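Local coordinates for protein mitogen (Streptococcus dysgalactiae, PDB 2J4X) that is a zinc-binding bacterial superantigen of the staphylococcal and streptococcal toxin family, a mitogen that probably acts as a toxin by engaging T-cell receptors, at residues A76-Y81 against N90-G95; S100-L105 against K133-Q138. All blocks are in the same frame, centred on the assembly; numbering follows the deposited sequence.

Interaction 1 (A76-Y81 against N90-G95); sequences ALIKSY and NYVDGG
Lys79 reaches across to Asp93 with its chain at about a right angle to the acid. The bend at chi3 (56°) turns CE, and the ammonium NZ beyond it meets Asp93 OD2 at 3.0 Å in a salt bridge. NZ comes in on the syn side of the carboxylate, well out of its plane, and the same oxygen also accepts from Asn57, so one carboxylate atom serves both partners. Next along, Val92 packs with both methyls against the other strand: its CG2 lies 3.5 Å from Ala76 CB, while CG1 packs obliquely against Ile78, 4.0 Å from Ile78 CG1. Tyr91 lies with its ring edge, not its face, to Ser80; Tyr91 CD1 is 3.4 Å from Ser80 O, and Tyr91 OH hydrogen-bonds Ser82 OG. Ile78 CG2 sits over one face of the Tyr81 ring, toward the rim. Two backbone bonds join the strands here: Lys79 N to Tyr91 O (2.7 Å) and Tyr91 N to Ser80 O (3.0 Å), both close to straight. Farther on, a water accepts from Asp93 N; it lies suspiciously close to Leu77 O, so that leg is doubtful. This is the hairpin of strands 71-84 and 87-98 in the OB-fold domain. Strand 18-21 pairs with 71-84, strand 53-57 runs parallel to 87-98, and helix 7-14 packs on Leu77.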
# COMPACT_ATOMS: atom_id res chain seq x y z
N ALA A 76 -6.86 -2.20 0.48
CA ALA A 76 -6.34 -1.68 1.72
C ALA A 76 -5.89 -2.78 2.65
O ALA A 76 -6.45 -3.87 2.66
CB ALA A 76 -7.38 -0.84 2.40
N LEU A 77 -4.86 -2.50 3.44
CA LEU A 77 -4.34 -3.44 4.41
C LEU A 77 -5.33 -3.46 5.58
O LEU A 77 -5.84 -2.41 5.98
CB LEU A 77 -2.95 -2.98 4.89
CG LEU A 77 -2.11 -3.76 5.90
CD1 LEU A 77 -1.58 -5.07 5.34
CD2 LEU A 77 -0.95 -2.89 6.27
N ILE A 78 -5.63 -4.63 6.13
CA ILE A 78 -6.55 -4.74 7.27
C ILE A 78 -5.78 -4.42 8.56
O ILE A 78 -4.71 -4.95 8.79
CB ILE A 78 -7.17 -6.18 7.34
CG1 ILE A 78 -8.03 -6.43 6.09
CG2 ILE A 78 -7.98 -6.34 8.62
CD1 ILE A 78 -8.65 -7.79 6.02
N LYS A 79 -6.32 -3.52 9.39
CA LYS A 79 -5.69 -3.11 10.66
C LYS A 79 -6.09 -4.03 11.79
O LYS A 79 -5.30 -4.32 12.69
CB LYS A 79 -6.12 -1.69 11.05
CG LYS A 79 -5.67 -0.60 10.14
CD LYS A 79 -6.67 0.55 10.16
CE LYS A 79 -6.92 1.10 11.55
NZ LYS A 79 -7.76 2.35 11.50
N SER A 80 -7.35 -4.44 11.75
CA SER A 80 -7.91 -5.32 12.76
C SER A 80 -9.27 -5.86 12.33
O SER A 80 -9.85 -5.41 11.34
CB SER A 80 -8.03 -4.58 14.09
OG SER A 80 -8.65 -3.31 13.93
N TYR A 81 -9.74 -6.84 13.08
CA TYR A 81 -11.02 -7.49 12.85
C TYR A 81 -11.76 -7.44 14.17
O TYR A 81 -11.15 -7.27 15.22
CB TYR A 81 -10.84 -8.97 12.50
CG TYR A 81 -9.93 -9.29 11.34
CD1 TYR A 81 -8.54 -9.14 11.45
CD2 TYR A 81 -10.44 -9.82 10.16
CE1 TYR A 81 -7.69 -9.51 10.40
CE2 TYR A 81 -9.61 -10.19 9.11
CZ TYR A 81 -8.24 -10.04 9.23
OH TYR A 81 -7.42 -10.46 8.20
N ASN A 90 -13.98 -5.73 9.15
CA ASN A 90 -12.60 -5.64 8.71
C ASN A 90 -12.31 -4.15 8.66
O ASN A 90 -12.94 -3.42 7.89
CB ASN A 90 -12.42 -6.22 7.31
CG ASN A 90 -12.76 -7.70 7.23
OD1 ASN A 90 -12.37 -8.38 6.27
ND2 ASN A 90 -13.48 -8.21 8.21
N TYR A 91 -11.37 -3.69 9.48
CA TYR A 91 -11.02 -2.28 9.50
C TYR A 91 -9.78 -1.98 8.67
O TYR A 91 -8.81 -2.72 8.71
CB TYR A 91 -10.80 -1.81 10.93
CG TYR A 91 -12.00 -2.04 11.81
CD1 TYR A 91 -12.18 -3.25 12.46
CD2 TYR A 91 -12.98 -1.06 11.96
CE1 TYR A 91 -13.30 -3.50 13.24
CE2 TYR A 91 -14.11 -1.29 12.74
CZ TYR A 91 -14.26 -2.51 13.38
OH TYR A 91 -15.39 -2.77 14.13
N VAL A 92 -9.83 -0.89 7.90
CA VAL A 92 -8.71 -0.49 7.06
C VAL A 92 -8.70 1.03 6.94
O VAL A 92 -9.66 1.68 7.32
CB VAL A 92 -8.82 -1.09 5.64
CG1 VAL A 92 -9.11 -2.57 5.71
CG2 VAL A 92 -9.90 -0.35 4.85
N ASP A 93 -7.60 1.58 6.44
CA ASP A 93 -7.44 3.03 6.23
C ASP A 93 -7.45 3.24 4.73
O ASP A 93 -6.75 2.53 4.01
CB ASP A 93 -6.07 3.53 6.72
CG ASP A 93 -5.96 3.58 8.24
OD1 ASP A 93 -4.80 3.61 8.72
OD2 ASP A 93 -7.01 3.62 8.94
N GLY A 94 -8.22 4.22 4.25
CA GLY A 94 -8.27 4.48 2.82
C GLY A 94 -8.40 3.28 1.89
O GLY A 94 -9.21 2.39 2.15
N GLY A 95 -7.61 3.27 0.81
CA GLY A 95 -7.64 2.19 -0.18
C GLY A 95 -8.74 2.37 -1.21
O GLY A 95 -8.95 1.52 -2.07
O HOH W 1 -5.22 -0.04 5.61

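Interaction 2 (S100-L105 against K133-Q138); sequences SDREKL and KFVTFQ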
# COMPACT_ATOMS: atom_id res chain seq x y z
N SER A 100 -15.91 4.40 -10.88
CA SER A 100 -16.05 5.15 -12.13
C SER A 100 -14.71 5.84 -12.50
O SER A 100 -14.55 6.35 -13.61
CB SER A 100 -17.16 6.18 -11.98
N ASP A 101 -13.76 5.82 -11.55
CA ASP A 101 -12.41 6.41 -11.70
C ASP A 101 -11.43 5.37 -12.23
O ASP A 101 -10.21 5.64 -12.39
CB ASP A 101 -11.86 6.90 -10.35
CG ASP A 101 -12.34 8.28 -9.98
OD1 ASP A 101 -12.53 9.11 -10.91
OD2 ASP A 101 -12.51 8.56 -8.78
N ARG A 102 -11.95 4.18 -12.51
CA ARG A 102 -11.13 3.09 -13.00
C ARG A 102 -11.04 2.92 -14.51
O ARG A 102 -11.96 2.44 -15.17
CB ARG A 102 -11.58 1.79 -12.33
CG ARG A 102 -10.56 1.22 -11.36
CD ARG A 102 -9.95 2.28 -10.43
NE ARG A 102 -8.54 2.00 -10.11
CZ ARG A 102 -8.11 0.98 -9.36
NH1 ARG A 102 -8.99 0.14 -8.83
NH2 ARG A 102 -6.81 0.80 -9.13
N GLU A 103 -9.90 3.34 -15.06
CA GLU A 103 -9.59 3.20 -16.47
C GLU A 103 -8.59 2.04 -16.43
O GLU A 103 -7.79 1.95 -15.49
CB GLU A 103 -8.90 4.46 -16.99
CG GLU A 103 -8.27 4.27 -18.36
CD GLU A 103 -7.21 5.32 -18.69
OE1 GLU A 103 -7.56 6.51 -18.84
OE2 GLU A 103 -6.02 4.94 -18.79
N LYS A 104 -8.63 1.13 -17.41
CA LYS A 104 -7.72 -0.00 -17.40
C LYS A 104 -6.41 0.33 -18.06
O LYS A 104 -6.35 1.18 -18.95
CB LYS A 104 -8.35 -1.22 -18.08
CG LYS A 104 -9.57 -1.71 -17.32
CD LYS A 104 -10.25 -2.90 -17.98
CE LYS A 104 -11.60 -3.13 -17.31
NZ LYS A 104 -11.44 -3.16 -15.82
N LEU A 105 -5.37 -0.34 -17.59
CA LEU A 105 -4.02 -0.12 -18.10
C LEU A 105 -3.09 -1.24 -17.60
O LEU A 105 -2.96 -1.47 -16.40
CB LEU A 105 -3.49 1.25 -17.61
CG LEU A 105 -2.12 1.70 -18.12
CD1 LEU A 105 -2.27 2.18 -19.55
CD2 LEU A 105 -1.56 2.80 -17.23
N LYS A 133 -4.91 2.48 -14.45
CA LYS A 133 -4.05 3.65 -14.64
C LYS A 133 -3.82 4.33 -13.31
O LYS A 133 -2.76 4.92 -13.07
CB LYS A 133 -4.73 4.62 -15.60
CG LYS A 133 -3.92 5.86 -15.91
CD LYS A 133 -4.64 6.72 -16.93
CE LYS A 133 -3.63 7.53 -17.69
NZ LYS A 133 -2.66 6.61 -18.36
N PHE A 134 -4.83 4.23 -12.45
CA PHE A 134 -4.79 4.83 -11.12
C PHE A 134 -4.82 3.76 -10.05
O PHE A 134 -5.71 2.93 -10.02
CB PHE A 134 -5.96 5.83 -10.94
CG PHE A 134 -5.80 7.08 -11.79
CD1 PHE A 134 -6.43 7.19 -13.03
CD2 PHE A 134 -4.89 8.09 -11.40
CE1 PHE A 134 -6.14 8.28 -13.89
CE2 PHE A 134 -4.60 9.16 -12.26
CZ PHE A 134 -5.22 9.25 -13.50
N VAL A 135 -3.80 3.76 -9.20
CA VAL A 135 -3.72 2.82 -8.09
C VAL A 135 -3.32 3.63 -6.85
O VAL A 135 -2.54 4.58 -6.95
CB VAL A 135 -2.65 1.66 -8.32
CG1 VAL A 135 -2.84 1.04 -9.70
CG2 VAL A 135 -1.24 2.17 -8.12
N THR A 136 -3.88 3.28 -5.70
CA THR A 136 -3.53 3.99 -4.49
C THR A 136 -2.05 3.78 -4.18
O THR A 136 -1.48 2.75 -4.55
CB THR A 136 -4.34 3.49 -3.27
OG1 THR A 136 -4.21 2.06 -3.16
CG2 THR A 136 -5.78 3.89 -3.38
N PHE A 137 -1.44 4.75 -3.51
CA PHE A 137 -0.06 4.63 -3.08
C PHE A 137 -0.01 3.49 -2.03
O PHE A 137 0.97 2.74 -1.96
CB PHE A 137 0.42 5.94 -2.44
CG PHE A 137 1.72 5.82 -1.69
CD1 PHE A 137 2.92 5.66 -2.37
CD2 PHE A 137 1.74 5.79 -0.29
CE1 PHE A 137 4.11 5.49 -1.68
CE2 PHE A 137 2.93 5.61 0.41
CZ PHE A 137 4.11 5.46 -0.29
N GLN A 138 -1.07 3.36 -1.21
CA GLN A 138 -1.12 2.32 -0.21
C GLN A 138 -0.93 0.94 -0.82
O GLN A 138 -0.21 0.10 -0.24
CB GLN A 138 -2.45 2.34 0.54
CG GLN A 138 -2.55 1.12 1.47
CD GLN A 138 -3.81 1.09 2.30
OE1 GLN A 138 -3.96 0.24 3.18
NE2 GLN A 138 -4.73 2.02 2.04
O HOH W 2 -7.91 3.93 -13.08
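Lys133 lies across Glu103 and Leu105 in the beta-grasp domain, where strand 104-114 begins beside the turn joining strands 126-132 and 134-136. Its CB is 3.5 Å from Glu103 OE2 and also touches Leu105 CD2. CG, anti to the backbone N (chi1 -178°), touches the same two partners. CD comes nearest to the carboxylate, closer to Glu103 OE2 than a methylene and an oxygen normally sit, so that contact is doubtful. CE stays alongside OE2, and the bend at chi4 leaves NZ 3.8 Å from Glu103 OE2, a long salt bridge. A further long, weak ion pair links NZ to Asp195. The backbones are joined more firmly, Lys133 N donating to Glu103 O at 3.1 Å. A water ties the next residues together, donating to Asp101 O and accepting from Glu103 N and Phe134 N; it lies in the plane of the Phe134 ring, at its edge. Strand 134-136 pairs antiparallel with strand 193-195. Arg102 starts out pointing away from strand 134-136, but its bent chain brings the guanidinium back, side-on, to a single carbonyl. Phe134 O lies nearly in the guanidinium plane and accepts from both NE, at 3.0 Å, and NH2, at 2.6 Å.

Interaction 1 belongs to the OB-fold domain and interaction 2 to the beginning of the beta-grasp domain, with centres about 19 Å apart. They follow one another in series along the chain: strand 87-98, which closes the hairpin of interaction 1, is succeeded by strand 104-114, whose first residues lie in interaction 2. The two also meet through space. Gln138, in the first turn of helix 137-150, uses its amide to reach the hairpin: OE1 accepts from Leu77 N and NE2 donates to Asp93 O. This glutamine thus adds a through-space tie to the covalent link between the domains, away from the zinc site of His171, His201 and Asp203.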